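Local atomic coordinates of hypothetical protein TM1553 (Thermotoga maritima, PDB entry 1VRM), a protein that belongs to the ApbE family and probably binds FAD and transfers its FMN moiety to other proteins. Residues A[69-72]-A[78-81]; A[142-147]-A[153-158]; A[219-224]-A[303-308]. All coordinates share one frame; numbering follows the deposited sequence.

Contact 1. Residues A[69-72]-A[78-81]; sequences KKIN and WVEV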
loop_
_atom_site.group_PDB
_atom_site.type_symbol
_atom_site.label_atom_id
_atom_site.label_comp_id
_atom_site.label_asym_id
_atom_site.label_seq_id
_atom_site.Cartn_x
_atom_site.Cartn_y
_atom_site.Cartn_z
ATOM N N LYS A 69 -4.739 10.356 -12.961
ATOM C CA LYS A 69 -5.816 11.316 -13.174
ATOM C C LYS A 69 -6.060 11.431 -14.671
ATOM O O LYS A 69 -7.237 11.464 -15.105
ATOM C CB LYS A 69 -5.511 12.661 -12.569
ATOM C CG LYS A 69 -6.638 13.659 -12.690
ATOM C CD LYS A 69 -6.426 14.804 -11.749
ATOM C CE LYS A 69 -7.242 15.999 -12.170
ATOM N NZ LYS A 69 -8.661 15.660 -12.189
ATOM N N LYS A 70 -5.004 11.462 -15.474
ATOM C CA LYS A 70 -5.183 11.529 -16.946
ATOM C C LYS A 70 -6.019 10.368 -17.453
ATOM O O LYS A 70 -6.986 10.569 -18.174
ATOM C CB LYS A 70 -3.845 11.538 -17.683
ATOM C CG LYS A 70 -3.941 11.589 -19.204
ATOM C CD LYS A 70 -2.530 11.515 -19.760
ATOM C CE LYS A 70 -2.488 11.256 -21.215
ATOM N NZ LYS A 70 -1.080 11.529 -21.670
ATOM N N ILE A 71 -5.713 9.147 -17.028
ATOM C CA ILE A 71 -6.501 8.009 -17.451
ATOM C C ILE A 71 -7.947 8.142 -16.925
ATOM O O ILE A 71 -8.941 8.027 -17.693
ATOM C CB ILE A 71 -5.916 6.668 -16.938
ATOM C CG1 ILE A 71 -4.557 6.376 -17.602
ATOM C CG2 ILE A 71 -6.929 5.523 -17.194
ATOM C CD1 ILE A 71 -3.690 5.397 -16.835
ATOM N N ASN A 72 -8.094 8.462 -15.643
ATOM C CA ASN A 72 -9.435 8.591 -15.005
ATOM C C ASN A 72 -10.325 9.635 -15.647
ATOM O O ASN A 72 -11.569 9.516 -15.626
ATOM C CB ASN A 72 -9.320 8.824 -13.523
ATOM C CG ASN A 72 -8.804 7.588 -12.776
ATOM O OD1 ASN A 72 -8.852 6.460 -13.302
ATOM N ND2 ASN A 72 -8.384 7.798 -11.526
ATOM N N TRP A 78 -8.609 5.060 -25.622
ATOM C CA TRP A 78 -7.323 4.361 -25.468
ATOM C C TRP A 78 -6.247 5.394 -25.199
ATOM O O TRP A 78 -5.939 6.254 -26.051
ATOM C CB TRP A 78 -6.983 3.479 -26.674
ATOM C CG TRP A 78 -7.797 2.262 -26.750
ATOM C CD1 TRP A 78 -8.910 2.086 -27.485
ATOM C CD2 TRP A 78 -7.600 1.062 -26.025
ATOM N NE1 TRP A 78 -9.429 0.837 -27.289
ATOM C CE2 TRP A 78 -8.651 0.190 -26.366
ATOM C CE3 TRP A 78 -6.658 0.649 -25.091
ATOM C CZ2 TRP A 78 -8.748 -1.090 -25.858
ATOM C CZ3 TRP A 78 -6.787 -0.622 -24.564
ATOM C CH2 TRP A 78 -7.794 -1.477 -24.981
ATOM N N VAL A 79 -5.719 5.350 -23.984
ATOM C CA VAL A 79 -4.796 6.367 -23.511
ATOM C C VAL A 79 -3.345 5.865 -23.532
ATOM O O VAL A 79 -3.029 4.877 -22.900
ATOM C CB VAL A 79 -5.148 6.819 -22.023
ATOM C CG1 VAL A 79 -4.191 7.879 -21.516
ATOM C CG2 VAL A 79 -6.562 7.363 -21.929
ATOM N N GLU A 80 -2.490 6.560 -24.280
ATOM C CA GLU A 80 -1.071 6.217 -24.332
ATOM C C GLU A 80 -0.430 6.588 -23.018
ATOM O O GLU A 80 -0.637 7.679 -22.470
ATOM C CB GLU A 80 -0.372 6.944 -25.462
ATOM C CG GLU A 80 -0.822 6.417 -26.804
ATOM C CD GLU A 80 -0.413 7.313 -27.987
ATOM O OE1 GLU A 80 0.582 8.074 -27.862
ATOM O OE2 GLU A 80 -1.095 7.232 -29.033
ATOM N N VAL A 81 0.311 5.633 -22.484
ATOM C CA VAL A 81 1.075 5.864 -21.264
ATOM C C VAL A 81 2.519 5.383 -21.402
ATOM O O VAL A 81 2.874 4.619 -22.317
ATOM C CB VAL A 81 0.412 5.173 -20.050
ATOM C CG1 VAL A 81 -1.049 5.680 -19.878
ATOM C CG2 VAL A 81 0.441 3.670 -20.182
HETATM O O HOH W 1 -0.063 9.411 -20.459
#
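Lys-70 swings CG to the side opposite its backbone nitrogen (chi1 179°) and keeps the rest of its chain extended, which carries it off the helix and across Val-79. On the facing strand Val-79 also turns CG1 away from its own nitrogen (chi1 180°), and this methyl receives the lysine: Lys-70 CE lies 3.8 Å from Val-79 CG1. A lysine suits this margin because its methylenes can lie against an apolar neighbour while the ammonium reaches water. Here the ammonium does not bond the strand directly. Lys-70 NZ donates to a water at 2.6 Å, and that water in turn donates to the backbone Glu-80 O at 2.7 Å, so one solvent molecule spans helix and strand. Beneath this polar bridge Ile-71 fills the buried side. Its CG1 stands 4.2 Å from Val-79 CG1, and its CD1, one bond further out, meets Val-81 CG1 at 4.0 Å, the two side chains crossing at about a right angle. Branched aliphatic residues suit the place, since their methyls give apolar surface close to the backbone between helix and strand. Ile-71 also touches Val-154 of the middle strand and Ile-89 of helix 83-98. The arrangement is a short helix-loop-strand unit, with the end of helix 67-72 packed against 79-80, an outermost strand of a small three-stranded antiparallel sheet.

Contact 2. Residues A[142-147]-A[153-158]; sequences NVLFDD and MVKNGV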
loop_
_atom_site.group_PDB
_atom_site.type_symbol
_atom_site.label_atom_id
_atom_site.label_comp_id
_atom_site.label_asym_id
_atom_site.label_seq_id
_atom_site.Cartn_x
_atom_site.Cartn_y
_atom_site.Cartn_z
ATOM N N ASN A 142 -12.384 -4.106 -15.722
ATOM C CA ASN A 142 -12.754 -2.962 -16.547
ATOM C C ASN A 142 -11.551 -2.164 -17.020
ATOM O O ASN A 142 -11.704 -1.180 -17.720
ATOM C CB ASN A 142 -13.724 -2.071 -15.792
ATOM C CG ASN A 142 -15.033 -2.735 -15.568
ATOM O OD1 ASN A 142 -15.765 -3.057 -16.535
ATOM N ND2 ASN A 142 -15.367 -2.982 -14.293
ATOM N N VAL A 143 -10.351 -2.533 -16.577
ATOM C CA VAL A 143 -9.130 -1.903 -17.104
ATOM C C VAL A 143 -8.576 -2.767 -18.216
ATOM O O VAL A 143 -8.206 -3.935 -17.964
ATOM C CB VAL A 143 -8.067 -1.777 -16.028
ATOM C CG1 VAL A 143 -6.851 -0.957 -16.553
ATOM C CG2 VAL A 143 -8.682 -1.126 -14.772
ATOM N N LEU A 144 -8.523 -2.205 -19.419
ATOM C CA LEU A 144 -8.080 -2.937 -20.621
ATOM C C LEU A 144 -6.717 -2.433 -21.038
ATOM O O LEU A 144 -6.393 -1.242 -20.863
ATOM C CB LEU A 144 -9.057 -2.723 -21.766
ATOM C CG LEU A 144 -10.532 -2.954 -21.418
ATOM C CD1 LEU A 144 -11.404 -2.814 -22.654
ATOM C CD2 LEU A 144 -10.735 -4.300 -20.748
ATOM N N PHE A 145 -5.924 -3.359 -21.599
ATOM C CA PHE A 145 -4.536 -3.105 -21.955
ATOM C C PHE A 145 -4.289 -3.370 -23.420
ATOM O O PHE A 145 -4.796 -4.344 -23.960
ATOM C CB PHE A 145 -3.642 -4.025 -21.134
ATOM C CG PHE A 145 -3.712 -3.760 -19.668
ATOM C CD1 PHE A 145 -2.974 -2.749 -19.131
ATOM C CD2 PHE A 145 -4.521 -4.505 -18.834
ATOM C CE1 PHE A 145 -3.033 -2.463 -17.762
ATOM C CE2 PHE A 145 -4.585 -4.249 -17.455
ATOM C CZ PHE A 145 -3.861 -3.205 -16.932
ATOM N N ASP A 146 -3.482 -2.500 -24.022
ATOM C CA ASP A 146 -2.951 -2.652 -25.371
ATOM C C ASP A 146 -1.417 -2.722 -25.248
ATOM O O ASP A 146 -0.735 -1.694 -25.288
ATOM C CB ASP A 146 -3.418 -1.465 -26.195
ATOM C CG ASP A 146 -2.843 -1.431 -27.603
ATOM O OD1 ASP A 146 -2.077 -2.346 -27.976
ATOM O OD2 ASP A 146 -3.199 -0.463 -28.319
ATOM N N ASP A 147 -0.886 -3.944 -25.153
ATOM C CA ASP A 147 0.571 -4.124 -25.080
ATOM C C ASP A 147 1.309 -3.665 -26.348
ATOM O O ASP A 147 2.402 -3.131 -26.243
ATOM C CB ASP A 147 0.967 -5.586 -24.817
ATOM C CG ASP A 147 0.425 -6.136 -23.512
ATOM O OD1 ASP A 147 0.155 -5.376 -22.553
ATOM O OD2 ASP A 147 0.254 -7.378 -23.458
HETATM N N MSE A 153 -7.236 1.522 -21.315
HETATM C CA MSE A 153 -8.584 2.079 -21.387
HETATM C C MSE A 153 -9.315 1.652 -20.150
HETATM O O MSE A 153 -9.185 0.505 -19.719
HETATM C CB MSE A 153 -9.347 1.627 -22.639
HETATM C CG MSE A 153 -10.798 2.118 -22.550
HETATM SE SE MSE A 153 -11.645 1.996 -24.282
HETATM C CE MSE A 153 -11.754 0.093 -24.351
ATOM N N VAL A 154 -10.125 2.574 -19.621
ATOM C CA VAL A 154 -11.041 2.252 -18.511
ATOM C C VAL A 154 -12.467 2.269 -19.040
ATOM O O VAL A 154 -12.885 3.275 -19.601
ATOM C CB VAL A 154 -10.911 3.153 -17.287
ATOM C CG1 VAL A 154 -9.641 2.820 -16.537
ATOM C CG2 VAL A 154 -10.985 4.663 -17.615
ATOM N N LYS A 155 -13.157 1.118 -18.935
ATOM C CA LYS A 155 -14.554 1.034 -19.308
ATOM C C LYS A 155 -15.485 1.037 -18.094
ATOM O O LYS A 155 -15.061 0.924 -16.930
ATOM C CB LYS A 155 -14.841 -0.178 -20.172
ATOM C CG LYS A 155 -14.550 -1.445 -19.598
ATOM C CD LYS A 155 -14.978 -2.582 -20.546
ATOM C CE LYS A 155 -14.934 -3.908 -19.818
ATOM N NZ LYS A 155 -15.587 -4.994 -20.608
ATOM N N ASN A 156 -16.779 1.219 -18.389
ATOM C CA ASN A 156 -17.824 1.218 -17.373
ATOM C C ASN A 156 -17.611 2.274 -16.306
ATOM O O ASN A 156 -18.151 2.175 -15.196
ATOM C CB ASN A 156 -17.975 -0.168 -16.749
ATOM C CG ASN A 156 -18.555 -1.159 -17.725
ATOM O OD1 ASN A 156 -19.510 -0.830 -18.426
ATOM N ND2 ASN A 156 -17.969 -2.331 -17.820
ATOM N N GLY A 157 -16.904 3.335 -16.652
ATOM C CA GLY A 157 -16.738 4.471 -15.781
ATOM C C GLY A 157 -15.832 4.199 -14.608
ATOM O O GLY A 157 -15.789 4.996 -13.659
ATOM N N VAL A 158 -15.013 3.162 -14.672
ATOM C CA VAL A 158 -14.152 2.894 -13.507
ATOM C C VAL A 158 -13.049 3.953 -13.415
ATOM O O VAL A 158 -12.644 4.553 -14.422
ATOM C CB VAL A 158 -13.545 1.498 -13.434
ATOM C CG1 VAL A 158 -14.569 0.404 -13.459
ATOM C CG2 VAL A 158 -12.525 1.307 -14.490
#
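Asn-142 and Leu-144 meet Lys-155 and Met-153 across a beta hairpin, strands 143-146 and 151-154. Its backbone bonds come first. Leu-144 and Met-153 form a hydrogen-bonded antiparallel pair, Leu-144 N reaching Met-153 O at 2.8 Å and Met-153 N returning to Leu-144 O at 2.9 Å. Beyond the neighbouring non-hydrogen-bonded pair, Val-143 and Val-154, Lys-155 N donates to Asn-142 O at 3.0 Å. Apolar contacts divide between the faces. The two valines share the face on which Val-143 touches Cys-93 of helix 83-98; Val-143 CG2 lies 4.4 Å from Val-154 CG1, and beta-branched valine suits a strand. On the other face Leu-144 and selenomethionine Met-153 run side by side, and Leu-144 CD1 presses on Met-153 CE at 3.4 Å, tighter than usual for carbons; the bend at chi3 (71°) brings that methyl round. Trp-78 packs against both. Past the strand, Lys-155 to Val-158 make a type I' turn, and Asn-142 CB rests 3.5 Å from Val-158 CG1. Asn-156 and Gly-157 hold its two central places with positive phi, which these residue types tolerate readily. Polar side-chain contacts centre on Asn-142, whose ND2 bonds Gly-139 O. Asn-156 ND2 donates to Asn-142 OD1 at 2.7 Å: the amide planes stand 90° apart, and the donor sits 37° above the acceptor's carbonyl plane.

Contact 3. Residues A[219-224]-A[303-308]; sequences VIDYIY and HLLIVL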
loop_
_atom_site.group_PDB
_atom_site.type_symbol
_atom_site.label_atom_id
_atom_site.label_comp_id
_atom_site.label_asym_id
_atom_site.label_seq_id
_atom_site.Cartn_x
_atom_site.Cartn_y
_atom_site.Cartn_z
ATOM N N VAL A 219 3.532 -1.284 21.572
ATOM C CA VAL A 219 3.909 -2.235 20.535
ATOM C C VAL A 219 3.338 -3.594 20.943
ATOM O O VAL A 219 3.529 -4.024 22.092
ATOM C CB VAL A 219 5.446 -2.284 20.468
ATOM C CG1 VAL A 219 5.917 -3.381 19.623
ATOM C CG2 VAL A 219 5.965 -0.946 19.957
ATOM N N ILE A 220 2.718 -4.306 20.009
ATOM C CA ILE A 220 2.165 -5.611 20.338
ATOM C C ILE A 220 3.133 -6.737 19.936
ATOM O O ILE A 220 2.974 -7.870 20.378
ATOM C CB ILE A 220 0.783 -5.853 19.708
ATOM C CG1 ILE A 220 0.875 -5.748 18.188
ATOM C CG2 ILE A 220 -0.278 -4.909 20.308
ATOM C CD1 ILE A 220 -0.446 -6.056 17.488
ATOM N N ASP A 221 4.154 -6.441 19.132
ATOM C CA ASP A 221 5.112 -7.490 18.735
ATOM C C ASP A 221 6.331 -6.801 18.141
ATOM O O ASP A 221 6.210 -5.663 17.655
ATOM C CB ASP A 221 4.454 -8.384 17.696
ATOM C CG ASP A 221 5.121 -9.761 17.562
ATOM O OD1 ASP A 221 6.052 -10.143 18.349
ATOM O OD2 ASP A 221 4.704 -10.473 16.618
ATOM N N TYR A 222 7.486 -7.483 18.203
ATOM C CA TYR A 222 8.699 -7.038 17.523
ATOM C C TYR A 222 9.152 -8.056 16.513
ATOM O O TYR A 222 9.151 -9.254 16.808
ATOM C CB TYR A 222 9.826 -6.802 18.498
ATOM C CG TYR A 222 9.658 -5.555 19.321
ATOM C CD1 TYR A 222 9.949 -4.302 18.786
ATOM C CD2 TYR A 222 9.185 -5.625 20.619
ATOM C CE1 TYR A 222 9.793 -3.145 19.537
ATOM C CE2 TYR A 222 9.022 -4.474 21.369
ATOM C CZ TYR A 222 9.338 -3.263 20.823
ATOM O OH TYR A 222 9.168 -2.130 21.584
ATOM N N ILE A 223 9.494 -7.564 15.333
ATOM C CA ILE A 223 10.097 -8.406 14.341
ATOM C C ILE A 223 11.475 -7.924 13.973
ATOM O O ILE A 223 11.853 -6.788 14.242
ATOM C CB ILE A 223 9.213 -8.565 13.088
ATOM C CG1 ILE A 223 8.985 -7.211 12.423
ATOM C CG2 ILE A 223 7.883 -9.195 13.482
ATOM C CD1 ILE A 223 8.575 -7.302 10.965
ATOM N N TYR A 224 12.227 -8.849 13.400
ATOM C CA TYR A 224 13.647 -8.660 13.126
ATOM C C TYR A 224 13.855 -8.910 11.659
ATOM O O TYR A 224 13.602 -9.993 11.187
ATOM C CB TYR A 224 14.460 -9.623 13.993
ATOM C CG TYR A 224 14.291 -9.317 15.451
ATOM C CD1 TYR A 224 13.178 -9.764 16.156
ATOM C CD2 TYR A 224 15.252 -8.596 16.141
ATOM C CE1 TYR A 224 13.025 -9.472 17.511
ATOM C CE2 TYR A 224 15.100 -8.301 17.449
ATOM C CZ TYR A 224 13.997 -8.743 18.146
ATOM O OH TYR A 224 13.864 -8.429 19.481
ATOM N N HIS A 303 3.693 -13.348 4.941
ATOM C CA HIS A 303 3.783 -13.884 6.256
ATOM C C HIS A 303 3.163 -12.899 7.185
ATOM O O HIS A 303 3.640 -11.753 7.271
ATOM C CB HIS A 303 5.250 -14.172 6.547
ATOM C CG HIS A 303 5.826 -15.032 5.467
ATOM N ND1 HIS A 303 5.422 -16.343 5.278
ATOM C CD2 HIS A 303 6.576 -14.707 4.385
ATOM C CE1 HIS A 303 5.953 -16.801 4.150
ATOM N NE2 HIS A 303 6.660 -15.834 3.595
ATOM N N LEU A 304 2.124 -13.307 7.916
ATOM C CA LEU A 304 1.243 -12.292 8.474
ATOM C C LEU A 304 0.830 -12.393 9.915
ATOM O O LEU A 304 0.842 -13.464 10.535
ATOM C CB LEU A 304 0.010 -12.167 7.652
ATOM C CG LEU A 304 -1.067 -13.204 7.775
ATOM C CD1 LEU A 304 -2.274 -12.772 6.954
ATOM C CD2 LEU A 304 -0.565 -14.581 7.336
ATOM N N LEU A 305 0.434 -11.237 10.425
ATOM C CA LEU A 305 -0.149 -11.099 11.748
ATOM C C LEU A 305 -1.407 -10.260 11.585
ATOM O O LEU A 305 -1.340 -9.160 11.014
ATOM C CB LEU A 305 0.807 -10.368 12.678
ATOM C CG LEU A 305 0.344 -10.096 14.117
ATOM C CD1 LEU A 305 1.497 -9.889 15.022
ATOM C CD2 LEU A 305 -0.520 -8.848 14.178
ATOM N N ILE A 306 -2.535 -10.751 12.091
ATOM C CA ILE A 306 -3.812 -10.054 12.027
ATOM C C ILE A 306 -4.242 -9.679 13.445
ATOM O O ILE A 306 -4.188 -10.494 14.343
ATOM C CB ILE A 306 -4.917 -10.966 11.438
ATOM C CG1 ILE A 306 -4.535 -11.477 10.059
ATOM C CG2 ILE A 306 -6.248 -10.242 11.425
ATOM C CD1 ILE A 306 -5.388 -12.553 9.558
ATOM N N VAL A 307 -4.684 -8.431 13.635
ATOM C CA VAL A 307 -5.337 -8.044 14.868
ATOM C C VAL A 307 -6.815 -7.927 14.527
ATOM O O VAL A 307 -7.215 -7.043 13.757
ATOM C CB VAL A 307 -4.846 -6.699 15.395
ATOM C CG1 VAL A 307 -5.597 -6.376 16.729
ATOM C CG2 VAL A 307 -3.332 -6.698 15.575
ATOM N N LEU A 308 -7.600 -8.846 15.049
ATOM C CA LEU A 308 -9.018 -8.867 14.782
ATOM C C LEU A 308 -9.718 -7.773 15.605
ATOM O O LEU A 308 -9.160 -7.281 16.578
ATOM C CB LEU A 308 -9.577 -10.222 15.144
ATOM C CG LEU A 308 -9.027 -11.373 14.333
ATOM C CD1 LEU A 308 -9.420 -12.671 15.035
ATOM C CD2 LEU A 308 -9.521 -11.268 12.893
#
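Ile-220 reaches for Val-307 atom by atom. Its CB is still 5.9 Å from Val-307 CG2, and the next carbon, CG1, approaches that same Val-307 CG2 to 5.0 Å. CG1 is set between the backbone nitrogen and carbonyl carbon (chi1 59°), and chi2 of 177° then stretches the chain straight, so that Ile-220 CD1 arrives 3.5 Å from Val-307 CG2. The two side chains meet tip to tip. The same methyl, Ile-220 CD1, also lies 4.3 Å from Leu-305 CD2, lodging beside two residues on one face of strand 303-308. The closest CA atoms, of Asp-221 and Leu-305, are 9.5 Å apart, so side chains make the whole contact; the unbranched CG1-CD1 arm of isoleucine is long enough to reach across. Next to it Asp-221 crosses Leu-305 obliquely, with Asp-221 OD2 3.6 Å from Leu-305 CD1. The other carboxylate oxygen, Asp-221 OD1, takes a weak hydrogen bond from Tyr-222 N at 3.0 Å. Glu-323 OE1 comes close to Asp-221 OD2, a like-charge approach that may favour proton uptake by one acid. Val-307 touches Trp-263 and Ser-264 of the adjoining strand, whereas Leu-304, Ile-306 and Leu-308, alternating with the contact residues, pack on helix 272-296. The contact is typical of layered alpha/beta packing: at strand 303-308 the hairpin 207-212/219-225 packs on one face of the large antiparallel sheet and helix 272-296 on the other.

In the fold
From the N terminus, contact 1 comes first and closes the five-residue loop 73-77 between helix 67-72 and strand 79-80. After helices 83-98, 108-114 and 128-135, contact 2 closes the hairpin of strands 143-146 and 151-154, with residues 148-152 between its segments. Contact 3 shuts a far longer excursion, 225-302, which includes helix 272-296. The three follow in series; none nests or crosses. Contacts 1 and 2 build a single unit, since strand 151-154 lies between 79-80 and 143-146, and Trp-78 and Ile-71 touch residues of the hairpin. Contact 3 lies on the opposite side of the chain's centre, about 37 Å from contact 2 between centres, and ties the two-stranded hairpin 207-212/219-225 to the eight-stranded sheet.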